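Local atomic coordinates of alpha-L-rhamnosidase (Aspergillus terreus, PDB entry 6GSZ), a protein that probably hydrolyses terminal non-reducing alpha-L-rhamnose residues in alpha-L-rhamnosides and binds calcium. Residues S525-A530 with F576-W581; D593-K598 with N653-G658; G658-L663 with K679-I684. All coordinates share one frame; numbering follows the deposited sequence.

Interaction 1: residues S525-A530 with F576-W581. With BGC (beta-D-glucopyranose), chain B.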
loop_
_atom_site.group_PDB
_atom_site.type_symbol
_atom_site.label_atom_id
_atom_site.label_comp_id
_atom_site.label_asym_id
_atom_site.label_seq_id
_atom_site.Cartn_x
_atom_site.Cartn_y
_atom_site.Cartn_z
ATOM N N SER A 525 -10.843 14.749 -13.028
ATOM C CA SER A 525 -9.388 14.882 -13.139
ATOM C C SER A 525 -8.750 14.471 -11.813
ATOM O O SER A 525 -9.423 14.498 -10.774
ATOM C CB SER A 525 -9.009 16.299 -13.461
ATOM O OG SER A 525 -9.249 17.143 -12.358
ATOM N N ILE A 526 -7.497 14.022 -11.875
ATOM C CA ILE A 526 -6.615 13.642 -10.743
ATOM C C ILE A 526 -7.020 12.263 -10.198
ATOM O O ILE A 526 -6.204 11.379 -10.160
ATOM C CB ILE A 526 -6.521 14.712 -9.638
ATOM C CG1 ILE A 526 -6.226 16.104 -10.225
ATOM C CG2 ILE A 526 -5.472 14.294 -8.611
ATOM C CD1 ILE A 526 -6.344 17.204 -9.220
ATOM N N TRP A 527 -8.264 12.167 -9.722
ATOM C CA TRP A 527 -8.896 10.913 -9.288
ATOM C C TRP A 527 -8.996 9.983 -10.500
ATOM O O TRP A 527 -8.325 8.956 -10.500
ATOM C CB TRP A 527 -10.250 11.252 -8.645
ATOM C CG TRP A 527 -10.111 11.662 -7.208
ATOM C CD1 TRP A 527 -10.449 10.915 -6.117
ATOM C CD2 TRP A 527 -9.591 12.898 -6.670
ATOM N NE1 TRP A 527 -10.153 11.583 -4.966
ATOM C CE2 TRP A 527 -9.604 12.797 -5.271
ATOM C CE3 TRP A 527 -9.089 14.081 -7.231
ATOM C CZ2 TRP A 527 -9.165 13.815 -4.425
ATOM C CZ3 TRP A 527 -8.637 15.083 -6.393
ATOM C CH2 TRP A 527 -8.678 14.962 -5.007
ATOM N N GLY A 528 -9.677 10.382 -11.572
ATOM C CA GLY A 528 -9.754 9.511 -12.707
ATOM C C GLY A 528 -8.394 9.290 -13.367
ATOM O O GLY A 528 -8.116 8.221 -13.916
ATOM N N ASP A 529 -7.563 10.342 -13.326
ATOM C CA ASP A 529 -6.227 10.289 -13.908
ATOM C C ASP A 529 -5.331 9.259 -13.216
ATOM O O ASP A 529 -4.262 8.961 -13.750
ATOM C CB ASP A 529 -5.559 11.655 -13.934
ATOM C CG ASP A 529 -6.222 12.604 -14.931
ATOM O OD1 ASP A 529 -6.289 12.220 -16.142
ATOM O OD2 ASP A 529 -6.610 13.705 -14.475
ATOM N N ALA A 530 -5.724 8.713 -12.048
ATOM C CA ALA A 530 -4.928 7.667 -11.428
ATOM C C ALA A 530 -4.659 6.477 -12.351
ATOM O O ALA A 530 -3.612 5.798 -12.190
ATOM C CB ALA A 530 -5.576 7.179 -10.162
ATOM N N PHE A 576 -18.694 17.993 -12.454
ATOM C CA PHE A 576 -18.192 17.930 -11.107
ATOM C C PHE A 576 -16.678 17.682 -11.139
ATOM O O PHE A 576 -16.207 16.786 -11.891
ATOM C CB PHE A 576 -18.922 16.825 -10.334
ATOM C CG PHE A 576 -18.305 16.614 -8.979
ATOM C CD1 PHE A 576 -18.533 17.512 -7.952
ATOM C CD2 PHE A 576 -17.374 15.619 -8.777
ATOM C CE1 PHE A 576 -17.901 17.372 -6.729
ATOM C CE2 PHE A 576 -16.733 15.484 -7.558
ATOM C CZ PHE A 576 -16.979 16.365 -6.537
ATOM N N GLN A 577 -15.963 18.355 -10.236
ATOM C CA GLN A 577 -14.544 18.119 -10.078
ATOM C C GLN A 577 -14.133 18.238 -8.596
ATOM O O GLN A 577 -14.615 19.135 -7.877
ATOM C CB GLN A 577 -13.693 19.075 -10.911
ATOM C CG GLN A 577 -13.897 18.959 -12.410
ATOM C CD GLN A 577 -13.402 17.659 -13.008
ATOM O OE1 GLN A 577 -12.561 16.961 -12.417
ATOM N NE2 GLN A 577 -13.881 17.376 -14.225
ATOM N N TRP A 578 -13.289 17.299 -8.130
ATOM C CA TRP A 578 -12.592 17.408 -6.850
ATOM C C TRP A 578 -11.496 18.484 -6.903
ATOM O O TRP A 578 -11.375 19.352 -5.997
ATOM C CB TRP A 578 -11.952 16.062 -6.456
ATOM C CG TRP A 578 -12.896 14.897 -6.382
ATOM C CD1 TRP A 578 -13.017 13.855 -7.265
ATOM C CD2 TRP A 578 -13.888 14.676 -5.366
ATOM N NE1 TRP A 578 -14.034 13.025 -6.870
ATOM C CE2 TRP A 578 -14.543 13.481 -5.701
ATOM C CE3 TRP A 578 -14.255 15.356 -4.208
ATOM C CZ2 TRP A 578 -15.560 12.955 -4.907
ATOM C CZ3 TRP A 578 -15.265 14.841 -3.428
ATOM C CH2 TRP A 578 -15.895 13.652 -3.772
ATOM N N ALA A 579 -10.702 18.421 -7.980
ATOM C CA ALA A 579 -9.607 19.388 -8.290
ATOM C C ALA A 579 -8.742 19.605 -7.042
ATOM O O ALA A 579 -8.263 18.629 -6.459
ATOM C CB ALA A 579 -10.166 20.651 -8.901
ATOM N N ASP A 580 -8.419 20.869 -6.690
ATOM C CA ASP A 580 -7.462 21.110 -5.604
ATOM C C ASP A 580 -8.136 21.015 -4.237
ATOM O O ASP A 580 -8.159 21.973 -3.456
ATOM C CB ASP A 580 -6.696 22.426 -5.785
ATOM C CG ASP A 580 -5.383 22.459 -5.000
ATOM O OD1 ASP A 580 -4.777 21.370 -4.754
ATOM O OD2 ASP A 580 -4.959 23.589 -4.623
ATOM N N TRP A 581 -8.558 19.789 -3.923
ATOM C CA TRP A 581 -9.255 19.423 -2.704
ATOM C C TRP A 581 -8.423 19.800 -1.474
ATOM O O TRP A 581 -7.248 19.519 -1.428
ATOM C CB TRP A 581 -9.496 17.911 -2.798
ATOM C CG TRP A 581 -10.310 17.285 -1.708
ATOM C CD1 TRP A 581 -9.831 16.483 -0.699
ATOM C CD2 TRP A 581 -11.729 17.384 -1.523
ATOM N NE1 TRP A 581 -10.875 16.076 0.091
ATOM C CE2 TRP A 581 -12.038 16.603 -0.393
ATOM C CE3 TRP A 581 -12.766 18.021 -2.226
ATOM C CZ2 TRP A 581 -13.353 16.436 0.053
ATOM C CZ3 TRP A 581 -14.059 17.890 -1.748
ATOM C CH2 TRP A 581 -14.340 17.094 -0.640
HETATM C C2 BGC B . -10.229 11.220 0.236
HETATM C C3 BGC B . -10.423 12.177 -0.906
HETATM C C4 BGC B . -11.842 12.426 -1.368
HETATM C C5 BGC B . -12.580 12.714 -0.152
HETATM C C6 BGC B . -13.992 13.016 -0.614
HETATM C C1 BGC B . -11.197 11.555 1.358
HETATM O O1 BGC B . -10.902 10.728 2.466
HETATM O O2 BGC B . -9.028 11.503 0.915
HETATM O O3 BGC B . -9.883 11.614 -1.979
HETATM O O4 BGC B . -12.044 13.453 -2.365
HETATM O O5 BGC B . -12.537 11.674 0.878
HETATM O O6 BGC B . -14.816 13.168 0.546
HETATM O O HOH W 1 -11.256 16.465 -10.029
#
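Ser525 meets Gln577 where the two loops approach, and the nearest backbone atoms of the CA trace are Ser525 CA and Ala579 CA, 6.6 Å apart. No direct bond joins the two main chains. Residues 525-530 form a loop that ends in a type I turn from Trp527 to Ala530. Residues 576-581 are an irregular loop. The link between them is a side chain: Ser525 N gives a nearly straight hydrogen bond, 2.9 Å, to a lone pair of Gln577 OE1 in the plane of the amide. The Gln577 chain is bent at chi2 (-68°), and the amide at its end presents OE1 to Ser525 N. A water adds to this link. It donates to Ser525 O and to Gln577 OE1 and accepts from Ala579 N, so OE1 is gripped by two donors. Ser525 OG has its own bond to Ser602 of helix 598-619. Trp527 carries the apolar part. Trp578 CB sits over a face of the Trp527 six-membered ring, 3.6 Å from the centroid, a CH-pi contact. Trp578 CD1 lies over the same indole near CG and CD2. The two five-membered rings are inclined by 35°, neither stacked nor edge-to-face. Ala579 O meets Trp527 at the ring edge, 3.6 Å from CZ3, and Trp581 CB comes obliquely to CH2 of the same ring. Trp527 NE1 donates to O3 of the glucose at 3.0 Å, a bent bond with an angle of 143° at the hydrogen. Glucose O4 lies over one face of Trp578, whose opposite face rests on Phe576 CE2. Trp581 CZ2 touches glucose C6 at 3.5 Å. Aromatic rings walling a sugar, with polar groups binding its hydroxyls, are characteristic of a glycosidase pocket, here in the six-hairpin glycosidase domain.

Interaction 2: residues D593-K598 with N653-G658. With CA (calcium ion), chain C; NAG (2-acetamido-2-deoxy-beta-D-glucopyranose), chain E.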
loop_
_atom_site.group_PDB
_atom_site.type_symbol
_atom_site.label_atom_id
_atom_site.label_comp_id
_atom_site.label_asym_id
_atom_site.label_seq_id
_atom_site.Cartn_x
_atom_site.Cartn_y
_atom_site.Cartn_z
ATOM N N ASP A 593 -14.027 23.917 -2.308
ATOM C CA ASP A 593 -14.186 25.363 -2.641
ATOM C C ASP A 593 -12.809 26.031 -2.571
ATOM O O ASP A 593 -12.500 26.737 -1.656
ATOM C CB ASP A 593 -15.245 25.983 -1.744
ATOM C CG ASP A 593 -15.520 27.459 -2.011
ATOM O OD1 ASP A 593 -15.248 27.949 -3.109
ATOM O OD2 ASP A 593 -16.033 28.129 -1.099
ATOM N N ALA A 594 -11.992 25.748 -3.590
ATOM C CA ALA A 594 -10.581 26.120 -3.622
ATOM C C ALA A 594 -10.408 27.516 -4.203
ATOM O O ALA A 594 -11.286 28.078 -4.885
ATOM C CB ALA A 594 -9.784 25.124 -4.420
ATOM N N THR A 595 -9.183 28.016 -4.009
ATOM C CA THR A 595 -8.783 29.322 -4.555
ATOM C C THR A 595 -8.339 29.235 -6.023
ATOM O O THR A 595 -8.076 30.272 -6.656
ATOM C CB THR A 595 -7.687 29.991 -3.711
ATOM O OG1 THR A 595 -6.523 29.163 -3.749
ATOM C CG2 THR A 595 -8.114 30.246 -2.278
ATOM N N THR A 596 -8.194 28.027 -6.544
ATOM C CA THR A 596 -7.826 27.798 -7.937
ATOM C C THR A 596 -9.014 27.187 -8.682
ATOM O O THR A 596 -9.624 26.239 -8.185
ATOM C CB THR A 596 -6.623 26.842 -8.049
ATOM O OG1 THR A 596 -5.592 27.291 -7.163
ATOM C CG2 THR A 596 -6.070 26.778 -9.458
ATOM N N ASN A 597 -9.338 27.719 -9.850
ATOM C CA ASN A 597 -10.450 27.253 -10.677
ATOM C C ASN A 597 -10.324 25.741 -10.941
ATOM O O ASN A 597 -9.256 25.231 -11.323
ATOM C CB ASN A 597 -10.536 28.055 -11.970
ATOM C CG ASN A 597 -11.670 27.634 -12.861
ATOM O OD1 ASN A 597 -11.582 26.622 -13.562
ATOM N ND2 ASN A 597 -12.756 28.386 -12.783
ATOM N N LYS A 598 -11.442 25.022 -10.756
ATOM C CA LYS A 598 -11.458 23.567 -10.864
ATOM C C LYS A 598 -11.111 23.090 -12.274
ATOM O O LYS A 598 -10.564 21.988 -12.420
ATOM C CB LYS A 598 -12.830 22.999 -10.446
ATOM C CG LYS A 598 -13.139 23.153 -8.982
ATOM C CD LYS A 598 -14.529 22.667 -8.637
ATOM C CE LYS A 598 -14.717 22.601 -7.145
ATOM N NZ LYS A 598 -15.776 21.652 -6.770
ATOM N N ASN A 653 -5.675 32.303 -12.124
ATOM C CA ASN A 653 -5.536 32.340 -10.655
ATOM C C ASN A 653 -4.052 32.247 -10.289
ATOM O O ASN A 653 -3.415 31.215 -10.489
ATOM C CB ASN A 653 -6.325 31.211 -9.976
ATOM C CG ASN A 653 -7.728 31.079 -10.505
ATOM O OD1 ASN A 653 -8.100 30.009 -10.937
ATOM N ND2 ASN A 653 -8.495 32.172 -10.484
ATOM N N GLU A 654 -3.517 33.333 -9.726
ATOM C CA GLU A 654 -2.121 33.387 -9.295
ATOM C C GLU A 654 -2.006 32.884 -7.848
ATOM O O GLU A 654 -1.859 33.629 -6.902
ATOM C CB GLU A 654 -1.589 34.811 -9.456
ATOM C CG GLU A 654 -1.345 35.232 -10.899
ATOM C CD GLU A 654 0.053 34.916 -11.432
ATOM O OE1 GLU A 654 1.008 35.226 -10.724
ATOM O OE2 GLU A 654 0.152 34.290 -12.548
ATOM N N THR A 655 -2.118 31.564 -7.731
ATOM C CA THR A 655 -2.102 30.811 -6.497
ATOM C C THR A 655 -0.982 29.779 -6.572
ATOM O O THR A 655 -0.396 29.546 -7.638
ATOM C CB THR A 655 -3.430 30.082 -6.303
ATOM O OG1 THR A 655 -3.628 29.172 -7.400
ATOM C CG2 THR A 655 -4.594 31.049 -6.210
ATOM N N GLN A 656 -0.639 29.193 -5.433
ATOM C CA GLN A 656 0.403 28.200 -5.418
ATOM C C GLN A 656 0.080 27.089 -6.421
ATOM O O GLN A 656 0.951 26.692 -7.195
ATOM C CB GLN A 656 0.658 27.691 -4.009
ATOM C CG GLN A 656 1.296 28.736 -3.115
ATOM C CD GLN A 656 1.664 28.198 -1.756
ATOM O OE1 GLN A 656 1.923 26.999 -1.586
ATOM N NE2 GLN A 656 1.660 29.099 -0.773
ATOM N N THR A 657 -1.142 26.533 -6.367
ATOM C CA THR A 657 -1.489 25.463 -7.312
ATOM C C THR A 657 -1.616 25.988 -8.755
ATOM O O THR A 657 -1.186 25.312 -9.710
ATOM C CB THR A 657 -2.768 24.751 -6.871
ATOM O OG1 THR A 657 -2.467 24.120 -5.629
ATOM C CG2 THR A 657 -3.265 23.740 -7.871
ATOM N N GLY A 658 -2.233 27.158 -8.917
ATOM C CA GLY A 658 -2.454 27.720 -10.237
ATOM C C GLY A 658 -1.174 28.005 -11.026
ATOM O O GLY A 658 -1.188 27.869 -12.264
HETATM CA CA CA C . -15.472 30.127 -2.175
HETATM C C1 NAG E . -9.845 32.153 -11.007
HETATM C C2 NAG E . -10.795 32.977 -10.185
HETATM C C3 NAG E . -12.181 33.038 -10.839
HETATM C C4 NAG E . -12.149 33.386 -12.324
HETATM C C5 NAG E . -11.169 32.423 -13.028
HETATM C C6 NAG E . -11.052 32.620 -14.542
HETATM C C7 NAG E . -11.332 31.079 -8.644
HETATM C C8 NAG E . -11.384 30.651 -7.227
HETATM N N2 NAG E . -10.871 32.356 -8.867
HETATM O O3 NAG E . -12.935 33.961 -10.105
HETATM O O4 NAG E . -13.418 33.030 -12.870
HETATM O O5 NAG E . -9.901 32.535 -12.393
HETATM O O6 NAG E . -10.643 33.966 -14.800
HETATM O O7 NAG E . -11.711 30.250 -9.493
HETATM O O HOH W 2 -12.912 30.730 -3.295
HETATM O O HOH W 3 -15.757 32.239 -2.586
HETATM O O HOH W 4 -14.783 30.044 0.087
#
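Thr655 lays its CG2 against Thr595, 3.6 Å from the carbonyl O and close to OG1 as well. Its hydroxyl has two roles. Thr655 OG1 accepts from Gly658 N at 2.9 Å, the capping bond at the start of helix 656-664, and donates to Thr596 OG1 at 2.7 Å. With chi1 at 61°, OG1 stands between the backbone N and the carbonyl carbon, within reach of the helix end. Thr596 turns its CG2 to Gly658 CA, 3.8 Å away. Asn653 makes the second link. Asn653 OD1 accepts a nearly straight bond from Asn597 N at 2.8 Å, the donor lying 44° out of the amide plane. The other branch, ND2, is bonded covalently to C1 of an N-acetylglucosamine. The sugar's acetyl group lies back over the loop, with C8 3.4 Å from Thr595 O. Asn597 points its OD1 the other way, to Tyr599 N and Leu600 N, and caps helix 598-619. Asp593 binds a calcium ion through both carboxylate oxygens, together with three waters. Two helix starts, capped by Asn597 and Thr655, are thus held side by side through Thr596 and Asn653. Asn653-Glu654-Thr655 is an Asn-X-Thr glycosylation sequon whose threonine is also the helix N-cap.

Interaction 3: residues G658-L663 with K679-I684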
loop_
_atom_site.group_PDB
_atom_site.type_symbol
_atom_site.label_atom_id
_atom_site.label_comp_id
_atom_site.label_asym_id
_atom_site.label_seq_id
_atom_site.Cartn_x
_atom_site.Cartn_y
_atom_site.Cartn_z
ATOM N N GLY A 658 -2.233 27.158 -8.917
ATOM C CA GLY A 658 -2.454 27.720 -10.237
ATOM C C GLY A 658 -1.174 28.005 -11.026
ATOM O O GLY A 658 -1.188 27.869 -12.264
ATOM N N LEU A 659 -0.094 28.324 -10.304
ATOM C CA LEU A 659 1.214 28.480 -10.914
ATOM C C LEU A 659 1.955 27.139 -10.977
ATOM O O LEU A 659 2.638 26.847 -11.940
ATOM C CB LEU A 659 2.011 29.511 -10.125
ATOM C CG LEU A 659 1.590 30.951 -10.393
ATOM C CD1 LEU A 659 1.943 31.815 -9.212
ATOM C CD2 LEU A 659 2.208 31.470 -11.675
ATOM N N ALA A 660 1.922 26.344 -9.902
ATOM C CA ALA A 660 2.774 25.142 -9.847
ATOM C C ALA A 660 2.412 24.168 -10.978
ATOM O O ALA A 660 3.278 23.545 -11.600
ATOM C CB ALA A 660 2.675 24.465 -8.511
ATOM N N LEU A 661 1.116 23.985 -11.246
ATOM C CA LEU A 661 0.736 22.992 -12.274
ATOM C C LEU A 661 1.271 23.327 -13.665
ATOM O O LEU A 661 1.909 22.447 -14.278
ATOM C CB LEU A 661 -0.771 22.738 -12.266
ATOM C CG LEU A 661 -1.354 22.213 -10.967
ATOM C CD1 LEU A 661 -2.846 21.978 -11.105
ATOM C CD2 LEU A 661 -0.649 20.935 -10.524
ATOM N N PRO A 662 1.012 24.530 -14.234
ATOM C CA PRO A 662 1.588 24.801 -15.545
ATOM C C PRO A 662 3.129 24.857 -15.554
ATOM O O PRO A 662 3.712 24.554 -16.567
ATOM C CB PRO A 662 0.927 26.127 -15.939
ATOM C CG PRO A 662 0.622 26.779 -14.611
ATOM C CD PRO A 662 0.161 25.636 -13.741
ATOM N N LEU A 663 3.762 25.174 -14.423
ATOM C CA LEU A 663 5.205 25.105 -14.339
ATOM C C LEU A 663 5.685 23.655 -14.414
ATOM O O LEU A 663 6.580 23.324 -15.191
ATOM C CB LEU A 663 5.694 25.782 -13.060
ATOM C CG LEU A 663 5.620 27.313 -13.081
ATOM C CD1 LEU A 663 5.877 27.874 -11.686
ATOM C CD2 LEU A 663 6.604 27.886 -14.084
ATOM N N LYS A 679 9.319 32.840 -10.631
ATOM C CA LYS A 679 9.647 33.918 -9.681
ATOM C C LYS A 679 8.375 34.465 -8.995
ATOM O O LYS A 679 8.426 34.818 -7.793
ATOM C CB LYS A 679 10.455 35.003 -10.391
ATOM C CG LYS A 679 11.840 34.582 -10.859
ATOM C CD LYS A 679 12.753 34.253 -9.722
ATOM C CE LYS A 679 14.182 33.997 -10.144
ATOM N NZ LYS A 679 14.970 33.586 -8.951
ATOM N N ARG A 680 7.254 34.550 -9.716
ATOM C CA ARG A 680 6.013 34.989 -9.085
ATOM C C ARG A 680 5.519 33.971 -8.058
ATOM O O ARG A 680 5.008 34.379 -7.009
ATOM C CB ARG A 680 4.903 35.231 -10.111
ATOM C CG ARG A 680 5.198 36.391 -11.037
ATOM C CD ARG A 680 3.962 36.939 -11.717
ATOM N NE ARG A 680 3.178 35.940 -12.410
ATOM C CZ ARG A 680 3.436 35.403 -13.585
ATOM N NH1 ARG A 680 4.478 35.834 -14.296
ATOM N NH2 ARG A 680 2.668 34.411 -14.026
ATOM N N LEU A 681 5.719 32.675 -8.339
ATOM C CA LEU A 681 5.352 31.626 -7.373
ATOM C C LEU A 681 6.127 31.829 -6.061
ATOM O O LEU A 681 5.563 31.801 -4.935
ATOM C CB LEU A 681 5.577 30.232 -7.983
ATOM C CG LEU A 681 5.340 29.070 -7.013
ATOM C CD1 LEU A 681 3.936 29.076 -6.367
ATOM C CD2 LEU A 681 5.564 27.729 -7.747
ATOM N N VAL A 682 7.438 32.041 -6.184
ATOM C CA VAL A 682 8.302 32.235 -4.999
ATOM C C VAL A 682 7.836 33.481 -4.225
ATOM O O VAL A 682 7.819 33.452 -2.985
ATOM C CB VAL A 682 9.784 32.347 -5.390
ATOM C CG1 VAL A 682 10.641 32.819 -4.219
ATOM C CG2 VAL A 682 10.304 31.031 -5.937
ATOM N N ASN A 683 7.464 34.547 -4.944
ATOM C CA ASN A 683 7.007 35.780 -4.317
ATOM C C ASN A 683 5.705 35.544 -3.537
ATOM O O ASN A 683 5.612 36.033 -2.396
ATOM C CB ASN A 683 6.836 36.902 -5.342
ATOM C CG ASN A 683 6.492 38.222 -4.691
ATOM O OD1 ASN A 683 7.269 38.728 -3.887
ATOM N ND2 ASN A 683 5.328 38.761 -4.999
ATOM N N ILE A 684 4.742 34.825 -4.137
ATOM C CA ILE A 684 3.453 34.504 -3.464
ATOM C C ILE A 684 3.722 33.691 -2.187
ATOM O O ILE A 684 3.096 33.958 -1.155
ATOM C CB ILE A 684 2.499 33.757 -4.425
ATOM C CG1 ILE A 684 1.874 34.725 -5.431
ATOM C CG2 ILE A 684 1.447 32.977 -3.650
ATOM C CD1 ILE A 684 1.542 34.090 -6.772
#
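Leu659 reaches from its helix toward Leu681, and its CB points toward the other helix. CG stands anti to the carbonyl carbon, with chi1 at -76°, and the two methyls part from it. CD1 meets Leu681 and Ile684; CD2 meets Arg680 of the same helix. Leu659 CD1 lies 3.9 Å from Leu681 CA, slightly farther from Leu681 CB, and 3.4 Å from Ile684 CD1. That last distance is a close approach for two methyl carbons. Leu659 CD2 meets Arg680 NH2 at 3.8 Å, oblique to the guanidinium plane. The arginine's polar end has other partners: NE forms a salt bridge with Glu654, and NH2 donates to Gly649 O. Leu681 fills the other part of the interface. Its CG is anti to the backbone N, chi1 175°, and Leu681 CD2 meets Leu663 CD1 at 4.0 Å. The two leucine side chains lie alongside, pointing opposite ways. Leu681 CD2 also lies 4.3 Å from Ala660 CA. No hydrogen bond crosses; the contact is mostly aliphatic packing, with the arginine end at one side. The axes of 658-663 and 679-684 approach to 9.9 Å and run roughly antiparallel, at 151°. Pro662 marks a kink in the first helix. Around the pair, Leu661 packs on helix 598-619, while Leu663 and Leu681 also touch helix 699-708, so helix 656-664 lies among three other helices of the glycosidase domain.

In the fold
The three contacts follow one another along the chain, all within the six-hairpin glycosidase domain and on the same side of the protein's centre. Interactions 1 and 2 have centres about 14 Å apart. They touch through Asp580 with Thr657 and through Gln577 O with Lys598 NZ, both probable hydrogen bonds. Interactions 2 and 3 are closer, about 11 Å between centres. They share Gly658 and helix 656-664, and the salt bridge of Glu654 with Arg680 joins them. Interactions 1 and 3, with centres about 20 Å apart, do not touch. The series thus leads from the sugar pocket, through a glycosylated loop, to the outer helix pair 656-664 and 671-687.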